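Local coordinates for protein thiol-activated cytolysin (Desulfobulbus propionicus, PDB 6NAL) that probably acts as a pore-forming toxin of the cholesterol-dependent cytolysin type, assembling on target membranes and inserting beta hairpins to perforate them, at residues A[152-157]-A[180-185]; A[289-294]-A[299-304]; A[37-40]-A[45-48]. One frame throughout, in Å; residues are numbered along the deposited sequence.

Contact 1. Residues A[152-157]-A[180-185]; sequences LVYDEN and STRAEK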
loop_
_atom_site.group_PDB
_atom_site.type_symbol
_atom_site.label_atom_id
_atom_site.label_comp_id
_atom_site.label_asym_id
_atom_site.label_seq_id
_atom_site.Cartn_x
_atom_site.Cartn_y
_atom_site.Cartn_z
ATOM N N LEU A 152 -1.497 -18.548 2.828
ATOM C CA LEU A 152 -0.078 -18.625 3.139
ATOM C C LEU A 152 0.086 -19.014 4.596
ATOM O O LEU A 152 -0.793 -18.742 5.413
ATOM C CB LEU A 152 0.562 -17.280 2.899
ATOM C CG LEU A 152 0.797 -16.790 1.476
ATOM C CD1 LEU A 152 1.145 -15.259 1.525
ATOM C CD2 LEU A 152 1.839 -17.639 0.829
ATOM N N VAL A 153 1.190 -19.679 4.927
ATOM C CA VAL A 153 1.447 -20.093 6.304
ATOM C C VAL A 153 2.888 -19.742 6.649
ATOM O O VAL A 153 3.824 -20.154 5.951
ATOM C CB VAL A 153 1.156 -21.595 6.575
ATOM C CG1 VAL A 153 -0.183 -22.030 5.915
ATOM C CG2 VAL A 153 2.197 -22.503 6.063
ATOM N N TYR A 154 3.052 -18.975 7.724
ATOM C CA TYR A 154 4.359 -18.521 8.146
ATOM C C TYR A 154 5.045 -19.574 8.977
ATOM O O TYR A 154 6.236 -19.789 8.810
ATOM C CB TYR A 154 4.232 -17.231 8.954
ATOM C CG TYR A 154 5.554 -16.627 9.487
ATOM C CD1 TYR A 154 6.549 -16.108 8.624
ATOM C CD2 TYR A 154 5.790 -16.553 10.868
ATOM C CE1 TYR A 154 7.739 -15.571 9.138
ATOM C CE2 TYR A 154 6.945 -15.991 11.374
ATOM C CZ TYR A 154 7.912 -15.501 10.508
ATOM O OH TYR A 154 9.071 -14.959 11.027
ATOM N N ASP A 155 4.320 -20.229 9.892
ATOM C CA ASP A 155 4.932 -21.253 10.740
ATOM C C ASP A 155 3.858 -22.221 11.236
ATOM O O ASP A 155 2.671 -22.092 10.911
ATOM C CB ASP A 155 5.710 -20.623 11.922
ATOM C CG ASP A 155 4.829 -19.733 12.821
ATOM O OD1 ASP A 155 3.595 -19.644 12.535
ATOM O OD2 ASP A 155 5.379 -19.111 13.782
ATOM N N GLU A 156 4.291 -23.193 12.048
ATOM C CA GLU A 156 3.385 -24.250 12.481
ATOM C C GLU A 156 2.190 -23.685 13.234
ATOM O O GLU A 156 1.120 -24.302 13.240
ATOM C CB GLU A 156 4.126 -25.271 13.349
ATOM C CG GLU A 156 5.163 -26.131 12.612
ATOM C CD GLU A 156 6.595 -25.545 12.701
ATOM O OE1 GLU A 156 6.733 -24.332 13.071
ATOM O OE2 GLU A 156 7.572 -26.286 12.378
ATOM N N ASN A 157 2.331 -22.506 13.856
ATOM C CA ASN A 157 1.242 -22.034 14.709
ATOM C C ASN A 157 0.166 -21.337 13.907
ATOM O O ASN A 157 -1.007 -21.361 14.288
ATOM C CB ASN A 157 1.745 -21.091 15.798
ATOM C CG ASN A 157 2.363 -21.843 16.978
ATOM O OD1 ASN A 157 1.780 -22.799 17.533
ATOM N ND2 ASN A 157 3.556 -21.421 17.351
ATOM N N SER A 180 13.852 -25.715 7.719
ATOM C CA SER A 180 14.467 -25.989 6.420
ATOM C C SER A 180 13.938 -25.039 5.347
ATOM O O SER A 180 14.687 -24.648 4.436
ATOM C CB SER A 180 14.225 -27.433 5.968
ATOM O OG SER A 180 14.727 -28.375 6.892
ATOM N N THR A 181 12.654 -24.659 5.447
ATOM C CA THR A 181 11.988 -23.906 4.389
ATOM C C THR A 181 12.447 -22.457 4.366
ATOM O O THR A 181 12.649 -21.887 3.291
ATOM C CB THR A 181 10.468 -23.989 4.569
ATOM O OG1 THR A 181 9.996 -25.231 4.028
ATOM C CG2 THR A 181 9.772 -22.886 3.855
ATOM N N ARG A 182 12.579 -21.828 5.535
ATOM C CA ARG A 182 13.056 -20.448 5.552
ATOM C C ARG A 182 14.567 -20.393 5.361
ATOM O O ARG A 182 15.072 -19.411 4.816
ATOM C CB ARG A 182 12.605 -19.738 6.837
ATOM C CG ARG A 182 13.447 -19.950 8.084
ATOM C CD ARG A 182 12.747 -19.327 9.320
ATOM N NE ARG A 182 11.323 -19.681 9.420
ATOM C CZ ARG A 182 10.349 -18.850 9.792
ATOM N NH1 ARG A 182 10.622 -17.583 10.118
ATOM N NH2 ARG A 182 9.095 -19.294 9.841
ATOM N N ALA A 183 15.291 -21.457 5.738
ATOM C CA ALA A 183 16.731 -21.515 5.472
ATOM C C ALA A 183 17.022 -21.486 3.972
ATOM O O ALA A 183 18.059 -20.970 3.545
ATOM C CB ALA A 183 17.343 -22.772 6.114
ATOM N N GLU A 184 16.167 -22.092 3.163
ATOM C CA GLU A 184 16.196 -21.874 1.725
ATOM C C GLU A 184 15.355 -20.623 1.527
ATOM O O GLU A 184 14.975 -20.008 2.511
ATOM C CB GLU A 184 15.702 -23.105 1.005
ATOM C CG GLU A 184 16.628 -24.262 1.292
ATOM C CD GLU A 184 16.361 -25.443 0.390
ATOM O OE1 GLU A 184 16.194 -25.230 -0.835
ATOM O OE2 GLU A 184 16.307 -26.584 0.908
ATOM N N LYS A 185 15.042 -20.178 0.319
ATOM C CA LYS A 185 14.259 -18.944 0.298
ATOM C C LYS A 185 12.757 -19.221 0.042
ATOM O O LYS A 185 12.105 -18.468 -0.674
ATOM C CB LYS A 185 14.854 -17.945 -0.718
ATOM C CG LYS A 185 14.963 -16.576 0.033
ATOM C CD LYS A 185 15.339 -15.457 -0.933
ATOM C CE LYS A 185 14.142 -14.997 -1.744
ATOM N NZ LYS A 185 14.486 -13.810 -2.573
#

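Contact 2. Residues A[289-294]-A[299-304]; sequences VSIVVH and AVYNGL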
loop_
_atom_site.group_PDB
_atom_site.type_symbol
_atom_site.label_atom_id
_atom_site.label_comp_id
_atom_site.label_asym_id
_atom_site.label_seq_id
_atom_site.Cartn_x
_atom_site.Cartn_y
_atom_site.Cartn_z
ATOM N N VAL A 289 4.070 -29.397 -5.678
ATOM C CA VAL A 289 2.781 -29.740 -5.082
ATOM C C VAL A 289 2.914 -31.022 -4.266
ATOM O O VAL A 289 3.558 -31.984 -4.694
ATOM C CB VAL A 289 1.689 -29.900 -6.157
ATOM C CG1 VAL A 289 0.330 -30.057 -5.491
ATOM C CG2 VAL A 289 1.714 -28.744 -7.132
ATOM N N SER A 290 2.311 -31.025 -3.088
ATOM C CA SER A 290 2.223 -32.199 -2.238
ATOM C C SER A 290 0.786 -32.306 -1.797
ATOM O O SER A 290 0.138 -31.293 -1.591
ATOM C CB SER A 290 3.108 -32.098 -1.039
ATOM O OG SER A 290 4.441 -32.173 -1.478
ATOM N N ILE A 291 0.307 -33.527 -1.633
ATOM C CA ILE A 291 -1.091 -33.774 -1.309
ATOM C C ILE A 291 -1.218 -34.926 -0.339
ATOM O O ILE A 291 -0.595 -35.980 -0.499
ATOM C CB ILE A 291 -1.919 -34.091 -2.557
ATOM C CG1 ILE A 291 -1.813 -32.933 -3.527
ATOM C CG2 ILE A 291 -3.306 -34.368 -2.157
ATOM C CD1 ILE A 291 -2.571 -33.212 -4.791
ATOM N N VAL A 292 -2.075 -34.745 0.637
ATOM C CA VAL A 292 -2.403 -35.805 1.552
ATOM C C VAL A 292 -3.917 -35.905 1.628
ATOM O O VAL A 292 -4.627 -34.898 1.740
ATOM C CB VAL A 292 -1.770 -35.587 2.942
ATOM C CG1 VAL A 292 -2.159 -34.293 3.460
ATOM C CG2 VAL A 292 -2.210 -36.645 3.911
ATOM N N VAL A 293 -4.401 -37.138 1.581
ATOM C CA VAL A 293 -5.815 -37.436 1.608
ATOM C C VAL A 293 -6.071 -38.362 2.801
ATOM O O VAL A 293 -5.402 -39.384 2.949
ATOM C CB VAL A 293 -6.262 -38.080 0.283
ATOM C CG1 VAL A 293 -7.686 -38.646 0.463
ATOM C CG2 VAL A 293 -6.179 -37.076 -0.905
ATOM N N HIS A 294 -7.062 -38.031 3.615
ATOM C CA HIS A 294 -7.248 -38.660 4.926
ATOM C C HIS A 294 -8.746 -38.865 5.137
ATOM O O HIS A 294 -9.523 -37.911 5.012
ATOM C CB HIS A 294 -6.606 -37.758 5.997
ATOM C CG HIS A 294 -6.676 -38.294 7.388
ATOM N ND1 HIS A 294 -6.861 -37.483 8.492
ATOM C CD2 HIS A 294 -6.569 -39.551 7.858
ATOM C CE1 HIS A 294 -6.894 -38.227 9.578
ATOM N NE2 HIS A 294 -6.734 -39.488 9.219
ATOM N N ALA A 299 -4.282 -41.496 0.979
ATOM C CA ALA A 299 -3.208 -41.399 -0.006
ATOM C C ALA A 299 -2.331 -40.210 0.308
ATOM O O ALA A 299 -2.777 -39.247 0.928
ATOM C CB ALA A 299 -3.740 -41.251 -1.435
ATOM N N VAL A 300 -1.064 -40.279 -0.101
ATOM C CA VAL A 300 -0.228 -39.085 -0.177
ATOM C C VAL A 300 0.470 -39.104 -1.515
ATOM O O VAL A 300 0.834 -40.174 -2.006
ATOM C CB VAL A 300 0.811 -38.907 0.962
ATOM C CG1 VAL A 300 0.101 -39.268 2.302
ATOM C CG2 VAL A 300 1.972 -39.711 0.777
ATOM N N TYR A 301 0.631 -37.913 -2.109
ATOM C CA TYR A 301 1.369 -37.712 -3.350
ATOM C C TYR A 301 2.391 -36.581 -3.173
ATOM O O TYR A 301 2.128 -35.599 -2.478
ATOM C CB TYR A 301 0.432 -37.343 -4.511
ATOM C CG TYR A 301 -0.840 -38.158 -4.644
ATOM C CD1 TYR A 301 -1.868 -37.968 -3.767
ATOM C CD2 TYR A 301 -1.009 -39.098 -5.666
ATOM C CE1 TYR A 301 -3.018 -38.630 -3.897
ATOM C CE2 TYR A 301 -2.164 -39.816 -5.787
ATOM C CZ TYR A 301 -3.168 -39.559 -4.890
ATOM O OH TYR A 301 -4.360 -40.206 -4.867
ATOM N N ASN A 302 3.523 -36.691 -3.859
ATOM C CA ASN A 302 4.612 -35.728 -3.783
ATOM C C ASN A 302 5.136 -35.531 -5.191
ATOM O O ASN A 302 4.960 -36.389 -6.054
ATOM C CB ASN A 302 5.751 -36.219 -2.879
ATOM C CG ASN A 302 5.353 -36.313 -1.420
ATOM O OD1 ASN A 302 4.936 -35.321 -0.821
ATOM N ND2 ASN A 302 5.495 -37.512 -0.825
ATOM N N GLY A 303 5.762 -34.394 -5.442
ATOM C CA GLY A 303 6.473 -34.240 -6.697
ATOM C C GLY A 303 5.628 -33.966 -7.912
ATOM O O GLY A 303 6.106 -34.132 -9.039
ATOM N N LEU A 304 4.393 -33.536 -7.729
ATOM C CA LEU A 304 3.573 -33.193 -8.869
ATOM C C LEU A 304 3.853 -31.758 -9.326
ATOM O O LEU A 304 4.364 -30.912 -8.569
ATOM C CB LEU A 304 2.107 -33.375 -8.503
ATOM C CG LEU A 304 1.625 -34.821 -8.297
ATOM C CD1 LEU A 304 2.523 -35.599 -7.380
ATOM C CD2 LEU A 304 0.236 -34.735 -7.740
#

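Contact 3. Residues A[37-40]-A[45-48]; sequences EERF and YIVM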
loop_
_atom_site.group_PDB
_atom_site.type_symbol
_atom_site.label_atom_id
_atom_site.label_comp_id
_atom_site.label_asym_id
_atom_site.label_seq_id
_atom_site.Cartn_x
_atom_site.Cartn_y
_atom_site.Cartn_z
ATOM N N GLU A 37 13.012 -3.255 1.562
ATOM C CA GLU A 37 14.219 -3.581 0.820
ATOM C C GLU A 37 13.915 -3.715 -0.667
ATOM O O GLU A 37 12.783 -3.948 -1.088
ATOM C CB GLU A 37 14.896 -4.863 1.313
ATOM C CG GLU A 37 13.956 -5.909 1.791
ATOM C CD GLU A 37 14.653 -7.004 2.564
ATOM O OE1 GLU A 37 14.273 -8.196 2.405
ATOM O OE2 GLU A 37 15.590 -6.664 3.313
ATOM N N GLU A 38 14.956 -3.553 -1.471
ATOM C CA GLU A 38 14.788 -3.356 -2.892
ATOM C C GLU A 38 15.862 -4.118 -3.640
ATOM O O GLU A 38 16.935 -4.419 -3.112
ATOM C CB GLU A 38 14.850 -1.852 -3.236
ATOM C CG GLU A 38 16.272 -1.174 -2.998
ATOM C CD GLU A 38 16.427 0.227 -3.719
ATOM O OE1 GLU A 38 15.424 0.942 -3.876
ATOM O OE2 GLU A 38 17.542 0.616 -4.128
ATOM N N ARG A 39 15.555 -4.406 -4.890
ATOM C CA ARG A 39 16.556 -4.860 -5.831
ATOM C C ARG A 39 16.005 -4.695 -7.234
ATOM O O ARG A 39 14.811 -4.448 -7.447
ATOM C CB ARG A 39 16.942 -6.321 -5.578
ATOM C CG ARG A 39 15.834 -7.279 -5.860
ATOM C CD ARG A 39 16.125 -8.682 -5.305
ATOM N NE ARG A 39 14.927 -9.507 -5.449
ATOM C CZ ARG A 39 14.604 -10.111 -6.581
ATOM N NH1 ARG A 39 15.420 -9.998 -7.626
ATOM N NH2 ARG A 39 13.491 -10.834 -6.653
ATOM N N PHE A 40 16.897 -4.889 -8.184
ATOM C CA PHE A 40 16.573 -4.879 -9.594
ATOM C C PHE A 40 16.772 -6.239 -10.220
ATOM O O PHE A 40 17.774 -6.910 -9.962
ATOM C CB PHE A 40 17.461 -3.902 -10.341
ATOM C CG PHE A 40 17.142 -2.494 -10.072
ATOM C CD1 PHE A 40 16.208 -1.839 -10.845
ATOM C CD2 PHE A 40 17.767 -1.829 -9.037
ATOM C CE1 PHE A 40 15.906 -0.506 -10.594
ATOM C CE2 PHE A 40 17.463 -0.510 -8.770
ATOM C CZ PHE A 40 16.540 0.163 -9.562
ATOM N N TYR A 45 12.018 -3.428 -11.111
ATOM C CA TYR A 45 12.290 -2.910 -9.782
ATOM C C TYR A 45 11.422 -3.660 -8.793
ATOM O O TYR A 45 10.194 -3.706 -8.958
ATOM C CB TYR A 45 11.953 -1.434 -9.692
ATOM C CG TYR A 45 12.286 -0.754 -8.359
ATOM C CD1 TYR A 45 13.547 -0.880 -7.763
ATOM C CD2 TYR A 45 11.360 0.067 -7.752
ATOM C CE1 TYR A 45 13.854 -0.213 -6.604
ATOM C CE2 TYR A 45 11.654 0.722 -6.575
ATOM C CZ TYR A 45 12.897 0.563 -6.005
ATOM O OH TYR A 45 13.155 1.210 -4.835
ATOM N N ILE A 46 12.047 -4.239 -7.773
ATOM C CA ILE A 46 11.355 -5.183 -6.907
ATOM C C ILE A 46 11.463 -4.641 -5.505
ATOM O O ILE A 46 12.566 -4.509 -4.977
ATOM C CB ILE A 46 11.933 -6.599 -7.022
ATOM C CG1 ILE A 46 11.748 -7.087 -8.466
ATOM C CG2 ILE A 46 11.220 -7.493 -6.072
ATOM C CD1 ILE A 46 12.622 -8.212 -8.872
ATOM N N VAL A 47 10.337 -4.287 -4.911
ATOM C CA VAL A 47 10.313 -3.739 -3.563
ATOM C C VAL A 47 9.604 -4.730 -2.644
ATOM O O VAL A 47 8.472 -5.157 -2.926
ATOM C CB VAL A 47 9.615 -2.374 -3.524
ATOM C CG1 VAL A 47 9.549 -1.841 -2.093
ATOM C CG2 VAL A 47 10.297 -1.374 -4.423
HETATM N N MSE A 48 10.244 -5.037 -1.521
HETATM C CA MSE A 48 9.695 -5.970 -0.569
HETATM C C MSE A 48 9.503 -5.260 0.751
HETATM O O MSE A 48 10.437 -4.768 1.355
HETATM C CB MSE A 48 10.575 -7.194 -0.394
HETATM C CG MSE A 48 9.983 -8.146 0.673
HETATM SE SE MSE A 48 10.319 -10.041 0.429
HETATM C CE MSE A 48 10.595 -10.467 2.298
#

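Contact 1. Residues A[152-157]-A[180-185]
Arg182 reaches across from the end of helix 178-183 to meet Tyr154, and its guanidinium group holds the tyrosine in two ways. NH1 donates to the phenol oxygen, Tyr154 OH, at 3.2 Å, with the acceptor lying in the guanidinium plane. Arg182 NH2 stands 3.9 Å above the plane of the Tyr154 ring, over its centre, while Arg182 CZ is 4.6 Å from the ring centroid and 26° off the normal, an off-centre cation-pi contact. Because the two planes stand 74° apart, the guanidinium presents its edge to the ring instead of lying flat on it. NH2 also comes within 3.1 Å of Tyr154 O at too poor an angle for a hydrogen bond, although the carbonyl's negative end should still favour the cation. Arginine suits this place because a long chain, bent at chi3 (47°), can cover the gap of 9.3 Å between Tyr154 CA and Arg182 CA.

The two segments frame the small helical cluster, 156-163, 167-174 and 178-183, that connects strand 147-152 to its sheet neighbour, strand 187-202. In related cytolysins helices at this place in the sequence unfold to make the first transmembrane hairpin, so this contact probably belongs to the folded state of that element, before membrane insertion.

Further out, Asp155 N-caps helix 156-163. Its OD1 accepts a weak bond from Asn157 N and another from Glu158 N, satisfying amides of the first turn as a short carboxylate can, while OD2 is bonded to Thr27 OG1. Tyr154 N is held by the Glu158 carboxylate, which steadies the backbone beneath the ring. The ring also packs on Tyr355 and Val356 of strand 349-372, and an imidazole, probably from the crystallisation liquor, sits about 4 Å from the Tyr154 side chain.

Contact 2. Residues A[289-294]-A[299-304]
Ile291 and Tyr301 face each other as a hydrogen-bonded pair in an antiparallel beta hairpin, strands 287-294 and 299-305, at the border of the large sheet of the protein. In related cytolysins the short strand of such a hairpin covers the edge of its longer partner until oligomerisation, and this pairing is consistent with that role. Ile291 N donates to Tyr301 O at 2.9 Å, and Tyr301 N returns the bond to Ile291 O at 2.8 Å.

The isoleucine can be followed outward. Its CB lies 4.1 Å from Tyr301 CD1, and the CG2 branch meets that same ring carbon. With CG1 set anti to the carbonyl carbon (chi1 -58°) and the chain extended beyond it (chi2 178°), the longer branch carries CD1 along the sheet toward Leu304 CD2, a loose apolar approach at 4.3 Å. The side chain also packs on Ile315 of helix 309-320, which Val293 and Tyr301 meet through Ile318. A beta-branched aliphatic residue thus serves both the strand and the greasy seam beneath the helix.

The register slips by one at the far end: Gly303 and Leu304 both face Val289, forming a G1 beta bulge. Gly303 takes a positive phi of 77°, which a residue without a side chain adopts easily, and the chain turns a corner there. Val289 N still reaches Leu304 O, at 3.3 Å.

On the other face of the sheet, Val292 CG2 touches Val300 CG1 at 3.8 Å, and both valines also pack on Lys173 of helix 167-174. Ser290, small and polar, stands beside Asn302 near the bulge, its OG 3.3 Å from Asn302 OD1.

Contact 3. Residues A[37-40]-A[45-48]
Tyr45, Ile46 and Glu37 give up the most surface in this antiparallel hairpin of strands 37-41 and 44-59. Tyr45 works at both flank and end. Its ring carbon CD1 lies 3.6 Å from Phe40 CZ, over one face of the phenylalanine ring and toward its rim; with the planes 38° apart, the rings meet obliquely. Its hydroxyl donates to Glu38 OE1, which sits at the edge of the tyrosine ring while the carboxylate plane stands nearly square to it. The modelled separation of Tyr45 OH from Glu38 OE1, 2.5 Å, is very short, so its exact value is doubtful. Tyrosine fits here by joining a greasy flank to a polar tip.

Ile46 takes the other face, with Arg39. Arg39 CG lies between the backbone N and the carbonyl carbon (chi1 67°), and the extended chain beyond it carries the guanidinium over Ile46, one face resting on CD1, which is 3.5 Å from Arg39 NH2. A flat cation can lie on a methyl in this way while its edges keep their N-H groups for other partners. Glu37 uses its aliphatic part, CG approaching CB of Met48, a selenomethionine, at 4.2 Å. Glu37 and Met48 exchange two backbone bonds, as do Arg39 and Ile46; Met48 N to Glu37 O is 2.8 Å.

Strand 44-59 is bonded on its other side to strand 349-372, where Ile46 packs on Thr360 and Arg362. The hairpin is an edge of the mixed sheet, and Tyr45, touching Ile387 and Tyr389, and Glu38, whose OE1 also accepts from Tyr389 N, join it to strand 378-389 of the four-stranded sheet.

Along the chain contact 3 comes first, then contact 1, then contact 2. Contact 1 lies between the others in space, its centre about 19 Å from that of contact 2 and about 21 Å from that of contact 3, which are themselves about 34 Å apart; contacts 1 and 3 approach to about 5 Å at their nearest atoms without touching. Contact 2 is part of the large antiparallel sheet; contact 1 lies in the helical connection between two of its strands, and helix 167-174 of that connection packs against contact 2. Contacts 1 and 3 both adjoin strand 349-372, contact 3 toward the beta sandwich. In related toxins the helical cluster and sheet-edge hairpin rearrange during pore formation, as they probably do here.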